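Local atomic coordinates of oxidase (Sinorhizobium meliloti, PDB entry 4FFU), a protein that is of uncertain function but belongs to the MaoC-like family and may have monoamine oxidase activity. Residues V53-H58 against G84-S89; A131-P136 against A141-E146. All coordinates share one frame; numbering follows the deposited sequence. Where two conformers were deposited one is given.

Contact 1: V53-H58 against G84-S89; sequences VVHAGH and GTMIFS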
loop_
_atom_site.group_PDB
_atom_site.type_symbol
_atom_site.label_atom_id
_atom_site.label_comp_id
_atom_site.label_asym_id
_atom_site.label_seq_id
_atom_site.Cartn_x
_atom_site.Cartn_y
_atom_site.Cartn_z
ATOM N N VAL I 53 2.020 9.041 4.537
ATOM C CA VAL I 53 2.489 7.770 5.110
ATOM C C VAL I 53 2.910 6.793 3.990
ATOM O O VAL I 53 3.946 6.140 4.120
ATOM C CB VAL I 53 1.403 7.153 6.022
ATOM C CG1 VAL I 53 1.772 5.735 6.473
ATOM C CG2 VAL I 53 1.164 8.065 7.229
ATOM N N VAL I 54 2.142 6.762 2.894
ATOM C CA VAL I 54 2.478 5.957 1.695
ATOM C C VAL I 54 3.767 6.471 1.082
ATOM O O VAL I 54 4.656 5.674 0.752
ATOM C CB VAL I 54 1.332 5.930 0.653
ATOM C CG1 VAL I 54 1.802 5.186 -0.606
ATOM C CG2 VAL I 54 0.144 5.189 1.258
ATOM N N HIS I 55 3.892 7.794 0.938
ATOM C CA HIS I 55 5.124 8.292 0.305
ATOM C C HIS I 55 6.366 7.928 1.121
ATOM O O HIS I 55 7.391 7.547 0.543
ATOM C CB HIS I 55 5.109 9.815 0.139
ATOM C CG HIS I 55 6.128 10.297 -0.843
ATOM N ND1 HIS I 55 5.960 10.156 -2.199
ATOM C CD2 HIS I 55 7.338 10.881 -0.669
ATOM C CE1 HIS I 55 7.002 10.672 -2.830
ATOM N NE2 HIS I 55 7.860 11.106 -1.925
ATOM N N ALA I 56 6.286 8.082 2.441
ATOM C CA ALA I 56 7.390 7.702 3.338
ATOM C C ALA I 56 7.742 6.233 3.161
ATOM O O ALA I 56 8.917 5.880 2.976
ATOM C CB ALA I 56 7.033 7.972 4.787
ATOM N N GLY I 57 6.726 5.379 3.168
ATOM C CA GLY I 57 6.976 3.946 3.039
ATOM C C GLY I 57 7.538 3.559 1.685
ATOM O O GLY I 57 8.313 2.604 1.565
ATOM N N HIS I 58 7.109 4.275 0.654
ATOM C CA HIS I 58 7.579 4.024 -0.716
ATOM C C HIS I 58 9.015 4.476 -0.926
ATOM O O HIS I 58 9.775 3.817 -1.657
ATOM C CB HIS I 58 6.631 4.786 -1.658
ATOM C CG HIS I 58 6.896 4.592 -3.117
ATOM N ND1 HIS I 58 7.048 3.350 -3.697
ATOM C CD2 HIS I 58 6.924 5.493 -4.129
ATOM C CE1 HIS I 58 7.211 3.497 -5.006
ATOM N NE2 HIS I 58 7.150 4.790 -5.291
ATOM N N GLY I 84 8.859 16.996 -0.889
ATOM C CA GLY I 84 8.989 17.574 -2.225
ATOM C C GLY I 84 8.771 16.566 -3.355
ATOM O O GLY I 84 8.108 16.861 -4.357
ATOM N N THR I 85 9.329 15.371 -3.179
ATOM C CA THR I 85 9.197 14.338 -4.199
ATOM C C THR I 85 7.753 13.837 -4.324
ATOM O O THR I 85 7.401 13.335 -5.383
ATOM C CB THR I 85 10.132 13.124 -3.945
ATOM O OG1 THR I 85 9.982 12.675 -2.596
ATOM C CG2 THR I 85 11.616 13.477 -4.228
HETATM N N MSE I 86 6.945 13.960 -3.271
HETATM C CA MSE I 86 5.503 13.573 -3.347
HETATM C C MSE I 86 4.720 14.588 -4.168
HETATM O O MSE I 86 3.896 14.233 -5.030
HETATM C CB MSE I 86 4.832 13.530 -1.957
HETATM C CG MSE I 86 3.472 12.853 -2.102
HETATM SE SE MSE I 86 2.335 13.468 -0.601
HETATM C CE MSE I 86 3.599 13.398 0.908
ATOM N N ILE I 87 4.968 15.866 -3.916
ATOM C CA ILE I 87 4.218 16.893 -4.675
ATOM C C ILE I 87 4.595 16.797 -6.149
ATOM O O ILE I 87 3.758 16.914 -7.032
ATOM C CB ILE I 87 4.417 18.277 -4.054
ATOM C CG1 ILE I 87 3.942 18.222 -2.579
ATOM C CG2 ILE I 87 3.620 19.351 -4.788
ATOM C CD1 ILE I 87 2.541 17.614 -2.375
ATOM N N PHE I 88 5.859 16.521 -6.401
ATOM C CA PHE I 88 6.331 16.301 -7.768
ATOM C C PHE I 88 5.689 15.066 -8.407
ATOM O O PHE I 88 5.136 15.173 -9.497
ATOM C CB PHE I 88 7.855 16.211 -7.799
ATOM C CG PHE I 88 8.429 16.104 -9.191
ATOM C CD1 PHE I 88 8.152 17.066 -10.155
ATOM C CD2 PHE I 88 9.296 15.047 -9.519
ATOM C CE1 PHE I 88 8.678 16.984 -11.449
ATOM C CE2 PHE I 88 9.832 14.959 -10.813
ATOM C CZ PHE I 88 9.522 15.917 -11.773
ATOM N N SER I 89 5.798 13.899 -7.746
ATOM C CA SER I 89 5.274 12.645 -8.299
ATOM C C SER I 89 3.770 12.664 -8.512
ATOM O O SER I 89 3.280 12.200 -9.539
ATOM C CB SER I 89 5.663 11.452 -7.418
ATOM O OG SER I 89 7.075 11.364 -7.304
#
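H55 and M86 join helix 49-59 to helix 84-93, which runs against the antiparallel sheet of this MaoC-like hot dog fold, in a buried contact carried by one imidazole. The H55 ring leaves its helix with CG anti to the backbone N (chi1 -163°) and lies against the first turn of the other. M86, a selenomethionine, covers one face: its CB sits 3.5 Å from the ring centroid and only 9° off the normal, a CH-pi contact, while CE of its bent chain comes back to within 4.0 Å of H55 CB. At the ring edge, in plane, H55 NE2 makes a nearly straight hydrogen bond of 2.7 Å to T85 OG1. H55 ND1 is hydrogen-bonded to H58 NE2 of the second subunit, and H58 NE2 likewise to H55 ND1 of that subunit. T85 OG1 and H58 of the second subunit would probably lose their mates, and M86 CB its aromatic cover, with an alanine here. With both ring nitrogens engaged and one face covered, the imidazole is fixed in rotation and links T85 of its own chain to H58 of the second subunit.

Contact 2: A131-P136 against A141-E146; sequences AKEDDP and AGRVVE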
loop_
_atom_site.group_PDB
_atom_site.type_symbol
_atom_site.label_atom_id
_atom_site.label_comp_id
_atom_site.label_asym_id
_atom_site.label_seq_id
_atom_site.Cartn_x
_atom_site.Cartn_y
_atom_site.Cartn_z
ATOM N N ALA I 131 7.639 25.667 -25.319
ATOM C CA ALA I 131 8.693 25.861 -26.345
ATOM C C ALA I 131 8.873 24.618 -27.211
ATOM O O ALA I 131 8.609 23.486 -26.759
ATOM C CB ALA I 131 10.022 26.247 -25.711
ATOM N N LYS I 132 9.327 24.833 -28.447
ATOM C CA LYS I 132 9.539 23.762 -29.412
ATOM C C LYS I 132 10.840 24.045 -30.140
ATOM O O LYS I 132 11.026 25.147 -30.678
ATOM C CB LYS I 132 8.384 23.701 -30.415
ATOM C CG LYS I 132 7.038 23.312 -29.815
ATOM C CD LYS I 132 5.909 23.451 -30.830
ATOM C CE LYS I 132 6.038 22.375 -31.896
ATOM N NZ LYS I 132 5.104 22.600 -33.032
ATOM N N GLU I 133 11.769 23.093 -30.131
ATOM C CA GLU I 133 12.964 23.235 -30.981
ATOM C C GLU I 133 13.359 21.945 -31.699
ATOM O O GLU I 133 12.908 20.846 -31.324
ATOM C CB GLU I 133 14.146 23.768 -30.176
ATOM C CG GLU I 133 14.632 22.851 -29.058
ATOM C CD GLU I 133 15.843 23.425 -28.325
ATOM O OE1 GLU I 133 15.907 23.319 -27.081
ATOM O OE2 GLU I 133 16.732 23.991 -28.988
ATOM N N ASP I 134 14.205 22.083 -32.722
ATOM C CA ASP I 134 14.823 20.922 -33.362
ATOM C C ASP I 134 15.657 20.153 -32.341
ATOM O O ASP I 134 16.238 20.739 -31.424
ATOM C CB ASP I 134 15.725 21.356 -34.521
ATOM C CG ASP I 134 14.946 21.810 -35.745
ATOM O OD1 ASP I 134 13.697 21.754 -35.755
ATOM O OD2 ASP I 134 15.604 22.232 -36.720
ATOM N N ASP I 135 15.697 18.833 -32.486
ATOM C CA ASP I 135 16.586 18.013 -31.671
ATOM C C ASP I 135 17.947 17.948 -32.368
ATOM O O ASP I 135 18.042 17.471 -33.507
ATOM C CB ASP I 135 16.005 16.608 -31.461
ATOM C CG ASP I 135 16.580 15.900 -30.230
ATOM O OD1 ASP I 135 17.490 16.441 -29.559
ATOM O OD2 ASP I 135 16.106 14.789 -29.926
ATOM N N PRO I 136 19.003 18.452 -31.697
ATOM C CA PRO I 136 20.341 18.442 -32.304
ATOM C C PRO I 136 20.890 17.027 -32.559
ATOM O O PRO I 136 21.691 16.837 -33.476
ATOM C CB PRO I 136 21.204 19.193 -31.277
ATOM C CG PRO I 136 20.451 19.098 -29.989
ATOM C CD PRO I 136 19.002 19.117 -30.379
ATOM N N ALA I 141 13.228 13.851 -34.847
ATOM C CA ALA I 141 12.517 14.235 -33.624
ATOM C C ALA I 141 12.673 15.725 -33.365
ATOM O O ALA I 141 13.561 16.367 -33.926
ATOM C CB ALA I 141 13.023 13.436 -32.420
ATOM N N GLY I 142 11.800 16.255 -32.509
ATOM C CA GLY I 142 11.944 17.618 -31.994
ATOM C C GLY I 142 11.812 17.607 -30.483
ATOM O O GLY I 142 11.360 16.630 -29.916
ATOM N N ARG I 143 12.207 18.712 -29.852
ATOM C CA ARG I 143 12.100 18.900 -28.406
ATOM C C ARG I 143 10.907 19.797 -28.071
ATOM O O ARG I 143 10.757 20.892 -28.648
ATOM C CB ARG I 143 13.410 19.507 -27.867
ATOM C CG ARG I 143 13.437 19.796 -26.368
ATOM C CD ARG I 143 14.721 20.502 -25.944
ATOM N NE ARG I 143 14.467 21.692 -25.124
ATOM C CZ ARG I 143 15.067 21.943 -23.963
ATOM N NH1 ARG I 143 15.979 21.100 -23.493
ATOM N NH2 ARG I 143 14.775 23.042 -23.278
ATOM N N VAL I 144 10.055 19.341 -27.154
ATOM C CA VAL I 144 8.924 20.156 -26.687
ATOM C C VAL I 144 9.052 20.336 -25.170
ATOM O O VAL I 144 9.238 19.362 -24.444
ATOM C CB VAL I 144 7.569 19.495 -27.019
ATOM C CG1 VAL I 144 6.408 20.348 -26.516
ATOM C CG2 VAL I 144 7.438 19.249 -28.520
ATOM N N VAL I 145 8.978 21.583 -24.704
ATOM C CA VAL I 145 8.953 21.837 -23.260
ATOM C C VAL I 145 7.508 22.058 -22.809
ATOM O O VAL I 145 6.824 22.960 -23.304
ATOM C CB VAL I 145 9.798 23.050 -22.876
ATOM C CG1 VAL I 145 9.637 23.366 -21.380
ATOM C CG2 VAL I 145 11.260 22.829 -23.269
ATOM N N GLU I 146 7.057 21.229 -21.873
ATOM C CA GLU I 146 5.774 21.431 -21.191
ATOM C C GLU I 146 6.009 21.999 -19.782
ATOM O O GLU I 146 6.575 21.331 -18.907
ATOM C CB GLU I 146 5.020 20.110 -21.075
ATOM C CG GLU I 146 4.635 19.503 -22.413
ATOM C CD GLU I 146 3.601 18.405 -22.281
ATOM O OE1 GLU I 146 3.676 17.596 -21.331
ATOM O OE2 GLU I 146 2.716 18.346 -23.153
HETATM O O HOH W 1 15.531 17.532 -35.113
#
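A131-D134 and A141-E146 run antiparallel, their axes 4.6 Å apart at closest approach and 158° between their directions, as neighbouring strands of a beta hairpin in the sheet of the hot dog fold. E133 and R143 form a hydrogen-bonded pair, with R143 N reaching E133 O at 2.7 Å and E133 N reaching R143 O at 2.8 Å. The A131-V145 pair is lopsided: V145 N to A131 O measures 2.8 Å, whereas the return bond from A131 N to V145 O is weak at 3.5 Å. On the face shared by these two pairs, the E133 and R143 side chains lie side by side, pointing the same way. E133 CG stands between the backbone N and carbonyl carbon (chi1 64°), which carries OE1 to 2.9 Å from R143 NE. That oxygen sits over one face of the guanidinium, well out of its plane, so the salt bridge rests on charge rather than a directed N-H; R143 was deposited in two conformers, so the pairing is certain only for the one described. K132 and V144 occupy the other face, where the lysine runs off to Y34 O and the ring of Y31. D135 CB packs on A141 O while D135 OD2 forms a salt bridge with R138, though D135 is poorly ordered. At the hairpin's end, a water accepts from D135 N at 2.9 Å and lies 2.6 Å from A141 O.

Contact 1 is buried and contact 2 only partly so; they lie on opposite sides of the chain's centre, about 30 Å apart between centres, and share no helix or strand. Contact 1 joins two helices mainly through the side chain of one histidine, a ring held by one hydroxyl and a CH-pi face, and reaches into the second subunit. Contact 2 pairs adjacent strands of the sheet mainly through backbone bonds, with an ion pair and a water added where the hairpin is more exposed, and no other chain of the assembly touches it. Packing and directed bonds at one histidine thus contrast with a repeating main-chain ladder. Both belong to the same MaoC-like domain.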